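PDB 7P0Z: ESX-1 secretion-associated protein EspB, which is secreted through the mycobacterial ESX-1 (type VII) system and forms a seven-subunit, channel-like assembly, probably connected with protein transport. Local coordinates for residues A[13-18]-A[174-179]; A[48-53]-A[271-276]; A[164-169]-A[199-204]. One frame throughout, in Å; residues are numbered along the deposited sequence.

In the fold
Contacts 1 and 2 join the PE-family part of the chain to the PPE-family part. Contact 3 lies wholly within the PPE part. Contact 1 is partly buried at one end of the elongated molecule, its centre about 36 Å from the chain centre. A carboxylate holds a loop by hydrogen bonds, with an isoleucine on the face of a tryptophan beside it. Contact 2, also partly buried, lies near the middle, where a helix meets extended chain with no direct hydrogen bond. Contact 3 is buried and mainly apolar, with no hydrogen bond across it. Contacts 2 and 3 touch: Pro276 packs on Leu203 and Met200, and Val274 on Leu203. All three lie near neighbouring subunits.

Contact 1: A[13-18]-A[174-179]; sequences QQEILN and IFENWE
Glu15 of helix 13-23 reaches into the turn at Glu176 and Asn177, while Ile16 packs on the indole of Trp178. These groups form the tight part of the contact. CD1 of Ile16 lies 3.4 Å above the plane of the indole, over its centre, and is 3.5 Å from Trp178 CD2. It makes a CH-pi contact with the face of the five-membered ring. The side chains cross at about a right angle. CE3 of Trp178 in turn rests over one face of Phe175, toward the rim. On helix 42-81, Ile16 touches Ala80, Trp178 touches Ala79 and Phe175 touches Leu76.

The Glu15 carboxylate is packed just as closely. CG is anti to the backbone N (chi1 -173°), and the chain continues extended to the loop. There OE2 accepts a nearly straight bond from Asn177 N, 2.9 Å long with an angle of 169° at the hydrogen. The N-H comes from the syn side, somewhat out of the carboxylate plane. Glu176 N also points to OE2, at 3.2 Å, but this bond is weak and bent. OE1 meets CB of Phe175 at 3.4 Å and CD1 at 3.5 Å. It approaches the ring obliquely, with the carboxylate and ring planes 19° apart.

Trp178 opens a Trp-Glu-Gly sequence, consistent with the WxG motif of the turn in WXG100 and PPE proteins. Its NE1 is hydrogen-bonded to Tyr83 OH, probably the tyrosine of the YxxxD/E export signal. The tip of the helical bundle thus brings the two sequence elements together.

The loose side is formed by the exposed side chains of Glu176 and Asn177, although nearby Ile174 packs on Arg67 of a neighbouring subunit. Glu176 OE1 comes 3.8 Å from Glu15 OE2. This could raise the proton affinity of either group, although the backbone N-H groups should offset it at Glu15.

Contact 2: A[48-53]-A[271-276]; sequences AEQLAV and LEPVNP
The chain at 271-276 is extended and passes beside helix 42-81, running in roughly the same direction as the helix at 48-53. The backbones come nearest at Gln50 and Pro273, whose CA atoms are 6.7 Å apart. No hydrogen bond joins the two segments directly. Just beyond them, Ser54 OG accepts from Val274 N.

Gln50 carries most of the contact. Its CG is anti to the backbone N (chi1 179°), which carries it to Leu271: Gln50 CG is 3.9 Å from Leu271 CB and 3.8 Å from Leu271 O. A bend at chi2 (58°) then places CD. The amide lies beside the proline, with Gln50 NE2 3.5 Å from Pro273 CA and 3.7 Å from Pro273 CB. These are van der Waals contacts.

The segments come from the two halves of EspB, the PE-family and PPE-family regions. The chain leaving helix 244-268 is thereby laid along the PE helix within the long bundle. Glu272 O accepts from Gln210 NE2 of helix 181-224.

The amide of Gln50 also works between subunits. NE2 donates to Gln166 OE1 of a neighbouring subunit and makes a weak bond to Ser54 OG of its own chain. That same neighbouring Gln166 packs on Pro273.

Leu51 makes the second, apolar part of the contact, and also touches Met151 of helix 149-166. Leu51 CG meets Leu271 CD1 at 4.0 Å, where the two branched side chains cross obliquely. Leu271 also touches Ala47 and Met214.

Contact 3: A[164-169]-A[199-204]; sequences SLQRDI and HMAKLS
The helical residues 164-166 of helix 149-166 run roughly antiparallel to helix 181-224, and the backbones are closest at Leu165 and Ala201, with CA atoms 6.0 Å apart. This is a close approach for two helices, consistent with the small side chain of Ala201 at this point.

Leu165 points toward the other helix. Its CB meets Ala201 CB at 4.0 Å. CG is anti to the carbonyl carbon (chi1 -74°), and CD1 is carried on by an extended chi2 (-176°). Leu165 CD1 then rests on the backbone of the other helix, 3.8 Å from Ala201 N and 4.2 Å from Met200 C. Met200 adds little with its side chain. Its end leads away, to Tyr61 and Leu62 of helix 42-81.

Leu165 CD1 also comes within 4.3 Å of Ser204 OG. This hydroxyl is bonded within its own helix: Ser204 OG donates to Met200 O at 2.9 Å. That carbonyl also accepts from Ser204 N, and the two donors reach it from opposite faces of its plane. The buried hydroxyl thus has a partner without needing one from the facing helix. Trp158 and Phe161 of helix 149-166 also touch the Ser204 side chain.

Gln166 flanks the alanine at the side, with CG 4.3 Å from Ala201 CB. Its amide is turned to other partners: OE1 is held by a neighbouring subunit, and NE2 makes a weak bond to Asn162 O.

The arrangement is that of an antiparallel helical hairpin, the two helices being joined by the loop that holds the WxG sequence, as in the WXG100 and PPE proteins of type VII secretion.

Contact 1: A[13-18]-A[174-179]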
loop_
_atom_site.group_PDB
_atom_site.type_symbol
_atom_site.label_atom_id
_atom_site.label_comp_id
_atom_site.label_asym_id
_atom_site.label_seq_id
_atom_site.Cartn_x
_atom_site.Cartn_y
_atom_site.Cartn_z
ATOM N N GLN A 13 22.418 -5.186 47.614
ATOM C CA GLN A 13 21.136 -4.584 47.934
ATOM C C GLN A 13 21.167 -3.077 47.805
ATOM O O GLN A 13 20.145 -2.464 47.483
ATOM C CB GLN A 13 20.737 -4.949 49.351
ATOM C CG GLN A 13 20.375 -6.367 49.517
ATOM C CD GLN A 13 19.761 -6.604 50.843
ATOM O OE1 GLN A 13 20.182 -7.473 51.583
ATOM N NE2 GLN A 13 18.772 -5.808 51.175
ATOM N N GLN A 14 22.302 -2.457 48.097
ATOM C CA GLN A 14 22.343 -1.008 48.074
ATOM C C GLN A 14 22.151 -0.477 46.666
ATOM O O GLN A 14 21.521 0.564 46.473
ATOM C CB GLN A 14 23.647 -0.507 48.675
ATOM C CG GLN A 14 23.603 0.930 49.121
ATOM C CD GLN A 14 22.400 1.257 49.964
ATOM O OE1 GLN A 14 22.039 0.529 50.875
ATOM N NE2 GLN A 14 21.773 2.368 49.663
ATOM N N GLU A 15 22.673 -1.185 45.666
ATOM C CA GLU A 15 22.413 -0.792 44.293
ATOM C C GLU A 15 20.926 -0.822 43.991
ATOM O O GLU A 15 20.388 0.104 43.380
ATOM C CB GLU A 15 23.156 -1.700 43.326
ATOM C CG GLU A 15 23.048 -1.218 41.897
ATOM C CD GLU A 15 23.090 -2.322 40.873
ATOM O OE1 GLU A 15 22.089 -3.038 40.723
ATOM O OE2 GLU A 15 24.114 -2.460 40.191
ATOM N N ILE A 16 20.240 -1.867 44.429
ATOM C CA ILE A 16 18.816 -1.963 44.163
ATOM C C ILE A 16 18.056 -0.846 44.859
ATOM O O ILE A 16 17.159 -0.241 44.275
ATOM C CB ILE A 16 18.291 -3.351 44.562
ATOM C CG1 ILE A 16 19.191 -4.429 43.990
ATOM C CG2 ILE A 16 16.882 -3.555 44.077
ATOM C CD1 ILE A 16 18.750 -5.800 44.326
ATOM N N LEU A 17 18.389 -0.555 46.110
ATOM C CA LEU A 17 17.672 0.506 46.802
ATOM C C LEU A 17 17.915 1.859 46.156
ATOM O O LEU A 17 16.993 2.674 46.034
ATOM C CB LEU A 17 18.063 0.536 48.275
ATOM C CG LEU A 17 17.622 -0.706 49.029
ATOM C CD1 LEU A 17 18.280 -0.766 50.367
ATOM C CD2 LEU A 17 16.128 -0.743 49.175
ATOM N N ASN A 18 19.146 2.123 45.741
ATOM C CA ASN A 18 19.421 3.377 45.066
ATOM C C ASN A 18 18.648 3.478 43.763
ATOM O O ASN A 18 18.117 4.540 43.429
ATOM C CB ASN A 18 20.910 3.519 44.809
ATOM C CG ASN A 18 21.678 3.824 46.050
ATOM O OD1 ASN A 18 21.126 4.259 47.048
ATOM N ND2 ASN A 18 22.969 3.617 45.990
ATOM N N ILE A 174 19.638 -1.008 32.718
ATOM C CA ILE A 174 19.897 -2.293 33.337
ATOM C C ILE A 174 20.777 -2.135 34.567
ATOM O O ILE A 174 21.434 -1.115 34.774
ATOM C CB ILE A 174 20.563 -3.223 32.318
ATOM C CG1 ILE A 174 21.879 -2.606 31.885
ATOM C CG2 ILE A 174 19.669 -3.461 31.141
ATOM C CD1 ILE A 174 22.673 -3.488 31.035
ATOM N N PHE A 175 20.794 -3.169 35.385
ATOM C CA PHE A 175 21.579 -3.152 36.604
ATOM C C PHE A 175 23.006 -3.578 36.322
ATOM O O PHE A 175 23.265 -4.384 35.436
ATOM C CB PHE A 175 20.967 -4.079 37.638
ATOM C CG PHE A 175 19.557 -3.762 37.954
ATOM C CD1 PHE A 175 19.238 -2.688 38.749
ATOM C CD2 PHE A 175 18.541 -4.546 37.463
ATOM C CE1 PHE A 175 17.932 -2.399 39.034
ATOM C CE2 PHE A 175 17.234 -4.261 37.749
ATOM C CZ PHE A 175 16.930 -3.187 38.538
ATOM N N GLU A 176 23.934 -3.029 37.088
ATOM C CA GLU A 176 25.308 -3.503 37.015
ATOM C C GLU A 176 25.471 -4.848 37.702
ATOM O O GLU A 176 25.803 -5.846 37.065
ATOM C CB GLU A 176 26.243 -2.497 37.656
ATOM C CG GLU A 176 26.248 -1.182 37.017
ATOM C CD GLU A 176 26.994 -0.170 37.843
ATOM O OE1 GLU A 176 26.998 -0.305 39.080
ATOM O OE2 GLU A 176 27.599 0.751 37.262
ATOM N N ASN A 177 25.219 -4.895 39.001
ATOM C CA ASN A 177 25.618 -6.026 39.816
ATOM C C ASN A 177 24.473 -6.917 40.239
ATOM O O ASN A 177 24.672 -7.778 41.086
ATOM C CB ASN A 177 26.351 -5.540 41.058
ATOM C CG ASN A 177 27.453 -4.622 40.730
ATOM O OD1 ASN A 177 28.356 -4.973 39.991
ATOM N ND2 ASN A 177 27.395 -3.425 41.264
ATOM N N TRP A 178 23.290 -6.747 39.702
ATOM C CA TRP A 178 22.177 -7.571 40.121
ATOM C C TRP A 178 21.804 -8.526 39.009
ATOM O O TRP A 178 21.770 -8.144 37.843
ATOM C CB TRP A 178 20.981 -6.727 40.519
ATOM C CG TRP A 178 19.961 -7.521 41.200
ATOM C CD1 TRP A 178 20.155 -8.652 41.901
ATOM C CD2 TRP A 178 18.566 -7.284 41.197
ATOM N NE1 TRP A 178 18.972 -9.135 42.362
ATOM C CE2 TRP A 178 17.973 -8.308 41.944
ATOM C CE3 TRP A 178 17.755 -6.295 40.649
ATOM C CZ2 TRP A 178 16.613 -8.374 42.159
ATOM C CZ3 TRP A 178 16.411 -6.363 40.859
ATOM C CH2 TRP A 178 15.849 -7.394 41.607
ATOM N N GLU A 179 21.530 -9.770 39.369
ATOM C CA GLU A 179 21.317 -10.793 38.370
ATOM C C GLU A 179 20.366 -11.829 38.937
ATOM O O GLU A 179 20.081 -11.840 40.130
ATOM C CB GLU A 179 22.647 -11.402 37.943
ATOM C CG GLU A 179 22.578 -12.065 36.605
ATOM C CD GLU A 179 23.934 -12.473 36.086
ATOM O OE1 GLU A 179 24.914 -12.354 36.847
ATOM O OE2 GLU A 179 24.028 -12.874 34.908
#

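Contact 2: A[48-53]-A[271-276]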
loop_
_atom_site.group_PDB
_atom_site.type_symbol
_atom_site.label_atom_id
_atom_site.label_comp_id
_atom_site.label_asym_id
_atom_site.label_seq_id
_atom_site.Cartn_x
_atom_site.Cartn_y
_atom_site.Cartn_z
ATOM N N ALA A 48 -8.264 25.454 19.191
ATOM C CA ALA A 48 -7.692 25.763 20.488
ATOM C C ALA A 48 -8.285 24.878 21.568
ATOM O O ALA A 48 -7.574 24.411 22.459
ATOM C CB ALA A 48 -7.903 27.234 20.819
ATOM N N GLU A 49 -9.584 24.632 21.504
ATOM C CA GLU A 49 -10.191 23.783 22.510
ATOM C C GLU A 49 -9.746 22.338 22.366
ATOM O O GLU A 49 -9.538 21.650 23.366
ATOM C CB GLU A 49 -11.697 23.910 22.440
ATOM C CG GLU A 49 -12.196 24.906 23.411
ATOM C CD GLU A 49 -13.446 25.567 22.949
ATOM O OE1 GLU A 49 -14.127 24.999 22.074
ATOM O OE2 GLU A 49 -13.761 26.663 23.454
ATOM N N GLN A 50 -9.584 21.864 21.137
ATOM C CA GLN A 50 -9.046 20.530 20.928
ATOM C C GLN A 50 -7.658 20.403 21.531
ATOM O O GLN A 50 -7.353 19.410 22.193
ATOM C CB GLN A 50 -9.011 20.212 19.439
ATOM C CG GLN A 50 -8.448 18.844 19.089
ATOM C CD GLN A 50 -9.202 17.701 19.731
ATOM O OE1 GLN A 50 -10.282 17.346 19.299
ATOM N NE2 GLN A 50 -8.634 17.127 20.765
ATOM N N LEU A 51 -6.810 21.409 21.327
ATOM C CA LEU A 51 -5.484 21.396 21.926
ATOM C C LEU A 51 -5.548 21.401 23.440
ATOM O O LEU A 51 -4.791 20.686 24.098
ATOM C CB LEU A 51 -4.667 22.583 21.443
ATOM C CG LEU A 51 -4.067 22.414 20.060
ATOM C CD1 LEU A 51 -3.319 23.650 19.651
ATOM C CD2 LEU A 51 -3.156 21.220 20.054
ATOM N N ALA A 52 -6.420 22.214 24.016
ATOM C CA ALA A 52 -6.511 22.249 25.466
ATOM C C ALA A 52 -6.922 20.896 26.019
ATOM O O ALA A 52 -6.359 20.421 27.012
ATOM C CB ALA A 52 -7.486 23.332 25.901
ATOM N N VAL A 53 -7.885 20.249 25.374
ATOM C CA VAL A 53 -8.345 18.953 25.841
ATOM C C VAL A 53 -7.252 17.908 25.694
ATOM O O VAL A 53 -7.042 17.082 26.589
ATOM C CB VAL A 53 -9.628 18.544 25.100
ATOM C CG1 VAL A 53 -10.073 17.196 25.550
ATOM C CG2 VAL A 53 -10.714 19.523 25.398
ATOM N N LEU A 271 -8.181 19.434 14.051
ATOM C CA LEU A 271 -7.056 18.738 14.646
ATOM C C LEU A 271 -7.450 17.374 15.173
ATOM O O LEU A 271 -8.534 17.196 15.719
ATOM C CB LEU A 271 -6.454 19.560 15.772
ATOM C CG LEU A 271 -5.826 20.828 15.227
ATOM C CD1 LEU A 271 -5.263 21.659 16.349
ATOM C CD2 LEU A 271 -4.758 20.457 14.230
ATOM N N GLU A 272 -6.566 16.421 14.991
ATOM C CA GLU A 272 -6.768 15.107 15.556
ATOM C C GLU A 272 -6.689 15.169 17.077
ATOM O O GLU A 272 -5.840 15.861 17.626
ATOM C CB GLU A 272 -5.717 14.153 15.043
ATOM C CG GLU A 272 -5.893 13.819 13.619
ATOM C CD GLU A 272 -6.928 12.757 13.423
ATOM O OE1 GLU A 272 -6.597 11.559 13.559
ATOM O OE2 GLU A 272 -8.083 13.118 13.147
ATOM N N PRO A 273 -7.556 14.467 17.781
ATOM C CA PRO A 273 -7.354 14.287 19.216
ATOM C C PRO A 273 -6.165 13.389 19.488
ATOM O O PRO A 273 -5.735 12.600 18.652
ATOM C CB PRO A 273 -8.654 13.634 19.670
ATOM C CG PRO A 273 -9.157 12.972 18.481
ATOM C CD PRO A 273 -8.762 13.781 17.311
ATOM N N VAL A 274 -5.626 13.521 20.684
ATOM C CA VAL A 274 -4.469 12.755 21.116
ATOM C C VAL A 274 -4.917 11.870 22.258
ATOM O O VAL A 274 -5.233 12.381 23.331
ATOM C CB VAL A 274 -3.326 13.672 21.563
ATOM C CG1 VAL A 274 -2.140 12.866 22.014
ATOM C CG2 VAL A 274 -2.932 14.585 20.449
ATOM N N ASN A 275 -4.945 10.554 22.053
ATOM C CA ASN A 275 -5.259 9.702 23.189
ATOM C C ASN A 275 -4.041 8.921 23.635
ATOM O O ASN A 275 -3.514 8.089 22.891
ATOM C CB ASN A 275 -6.423 8.748 22.948
ATOM C CG ASN A 275 -6.234 7.869 21.787
ATOM O OD1 ASN A 275 -5.316 8.039 21.001
ATOM N ND2 ASN A 275 -7.042 6.829 21.725
ATOM N N PRO A 276 -3.583 9.156 24.849
ATOM C CA PRO A 276 -2.412 8.462 25.354
ATOM C C PRO A 276 -2.761 7.051 25.770
ATOM O O PRO A 276 -3.818 6.821 26.365
ATOM C CB PRO A 276 -2.009 9.299 26.571
ATOM C CG PRO A 276 -2.875 10.500 26.532
ATOM C CD PRO A 276 -4.086 10.147 25.800
#

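Contact 3: A[164-169]-A[199-204]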
loop_
_atom_site.group_PDB
_atom_site.type_symbol
_atom_site.label_atom_id
_atom_site.label_comp_id
_atom_site.label_asym_id
_atom_site.label_seq_id
_atom_site.Cartn_x
_atom_site.Cartn_y
_atom_site.Cartn_z
ATOM N N SER A 164 12.781 16.858 27.628
ATOM C CA SER A 164 13.154 16.539 28.989
ATOM C C SER A 164 12.675 15.151 29.393
ATOM O O SER A 164 13.304 14.510 30.234
ATOM C CB SER A 164 12.645 17.615 29.929
ATOM O OG SER A 164 11.254 17.685 29.898
ATOM N N LEU A 165 11.590 14.662 28.810
ATOM C CA LEU A 165 11.247 13.261 28.994
ATOM C C LEU A 165 12.284 12.361 28.355
ATOM O O LEU A 165 12.714 11.375 28.953
ATOM C CB LEU A 165 9.880 12.952 28.407
ATOM C CG LEU A 165 8.617 13.409 29.110
ATOM C CD1 LEU A 165 7.427 12.876 28.341
ATOM C CD2 LEU A 165 8.599 12.924 30.527
ATOM N N GLN A 166 12.692 12.681 27.131
ATOM C CA GLN A 166 13.710 11.874 26.477
ATOM C C GLN A 166 15.012 11.836 27.257
ATOM O O GLN A 166 15.723 10.833 27.218
ATOM C CB GLN A 166 13.960 12.390 25.076
ATOM C CG GLN A 166 13.085 11.778 24.050
ATOM C CD GLN A 166 13.133 12.502 22.740
ATOM O OE1 GLN A 166 13.438 11.916 21.725
ATOM N NE2 GLN A 166 12.778 13.764 22.744
ATOM N N ARG A 167 15.344 12.894 27.970
ATOM C CA ARG A 167 16.588 12.871 28.714
ATOM C C ARG A 167 16.502 12.072 29.991
ATOM O O ARG A 167 17.509 11.941 30.679
ATOM C CB ARG A 167 17.033 14.257 29.116
ATOM C CG ARG A 167 17.358 15.146 28.025
ATOM C CD ARG A 167 17.811 16.419 28.608
ATOM N NE ARG A 167 18.022 17.364 27.548
ATOM C CZ ARG A 167 17.092 18.215 27.162
ATOM N NH1 ARG A 167 15.951 18.261 27.810
ATOM N NH2 ARG A 167 17.320 19.046 26.165
ATOM N N ASP A 168 15.339 11.571 30.350
ATOM C CA ASP A 168 15.144 11.025 31.675
ATOM C C ASP A 168 14.870 9.531 31.659
ATOM O O ASP A 168 14.196 9.015 32.541
ATOM C CB ASP A 168 14.022 11.766 32.382
ATOM C CG ASP A 168 14.242 11.849 33.852
ATOM O OD1 ASP A 168 15.292 11.370 34.317
ATOM O OD2 ASP A 168 13.374 12.386 34.559
ATOM N N ILE A 169 15.406 8.810 30.685
ATOM C CA ILE A 169 15.247 7.369 30.661
ATOM C C ILE A 169 16.461 6.642 31.220
ATOM O O ILE A 169 16.500 5.419 31.188
ATOM C CB ILE A 169 14.911 6.872 29.251
ATOM C CG1 ILE A 169 16.021 7.241 28.282
ATOM C CG2 ILE A 169 13.593 7.420 28.801
ATOM C CD1 ILE A 169 15.991 6.451 27.047
ATOM N N HIS A 199 6.946 6.798 24.169
ATOM C CA HIS A 199 5.699 7.046 23.465
ATOM C C HIS A 199 5.041 8.334 23.946
ATOM O O HIS A 199 4.476 9.092 23.151
ATOM C CB HIS A 199 4.766 5.855 23.631
ATOM C CG HIS A 199 3.566 5.911 22.750
ATOM N ND1 HIS A 199 2.372 6.457 23.157
ATOM C CD2 HIS A 199 3.387 5.531 21.467
ATOM C CE1 HIS A 199 1.502 6.396 22.168
ATOM N NE2 HIS A 199 2.094 5.836 21.133
ATOM N N MET A 200 5.107 8.602 25.242
ATOM C CA MET A 200 4.513 9.822 25.770
ATOM C C MET A 200 5.260 11.052 25.286
ATOM O O MET A 200 4.656 12.092 25.025
ATOM C CB MET A 200 4.504 9.779 27.290
ATOM C CG MET A 200 3.542 8.778 27.870
ATOM S SD MET A 200 1.859 8.983 27.292
ATOM C CE MET A 200 1.287 10.174 28.483
ATOM N N ALA A 201 6.577 10.954 25.179
ATOM C CA ALA A 201 7.348 12.053 24.628
ATOM C C ALA A 201 6.971 12.300 23.182
ATOM O O ALA A 201 6.873 13.447 22.740
ATOM C CB ALA A 201 8.836 11.760 24.751
ATOM N N LYS A 202 6.762 11.230 22.432
ATOM C CA LYS A 202 6.345 11.366 21.050
ATOM C C LYS A 202 4.988 12.050 20.949
ATOM O O LYS A 202 4.755 12.869 20.058
ATOM C CB LYS A 202 6.319 9.988 20.422
ATOM C CG LYS A 202 6.147 9.967 18.977
ATOM C CD LYS A 202 6.205 8.554 18.518
ATOM C CE LYS A 202 7.621 8.013 18.564
ATOM N NZ LYS A 202 8.500 8.587 17.519
ATOM N N LEU A 203 4.082 11.731 21.862
ATOM C CA LEU A 203 2.790 12.401 21.877
ATOM C C LEU A 203 2.931 13.873 22.224
ATOM O O LEU A 203 2.243 14.721 21.652
ATOM C CB LEU A 203 1.864 11.716 22.867
ATOM C CG LEU A 203 1.411 10.331 22.439
ATOM C CD1 LEU A 203 0.459 9.762 23.474
ATOM C CD2 LEU A 203 0.789 10.361 21.082
ATOM N N SER A 204 3.793 14.194 23.178
ATOM C CA SER A 204 4.072 15.591 23.476
ATOM C C SER A 204 4.596 16.317 22.253
ATOM O O SER A 204 4.217 17.461 21.979
ATOM C CB SER A 204 5.085 15.689 24.608
ATOM O OG SER A 204 4.700 14.894 25.700
#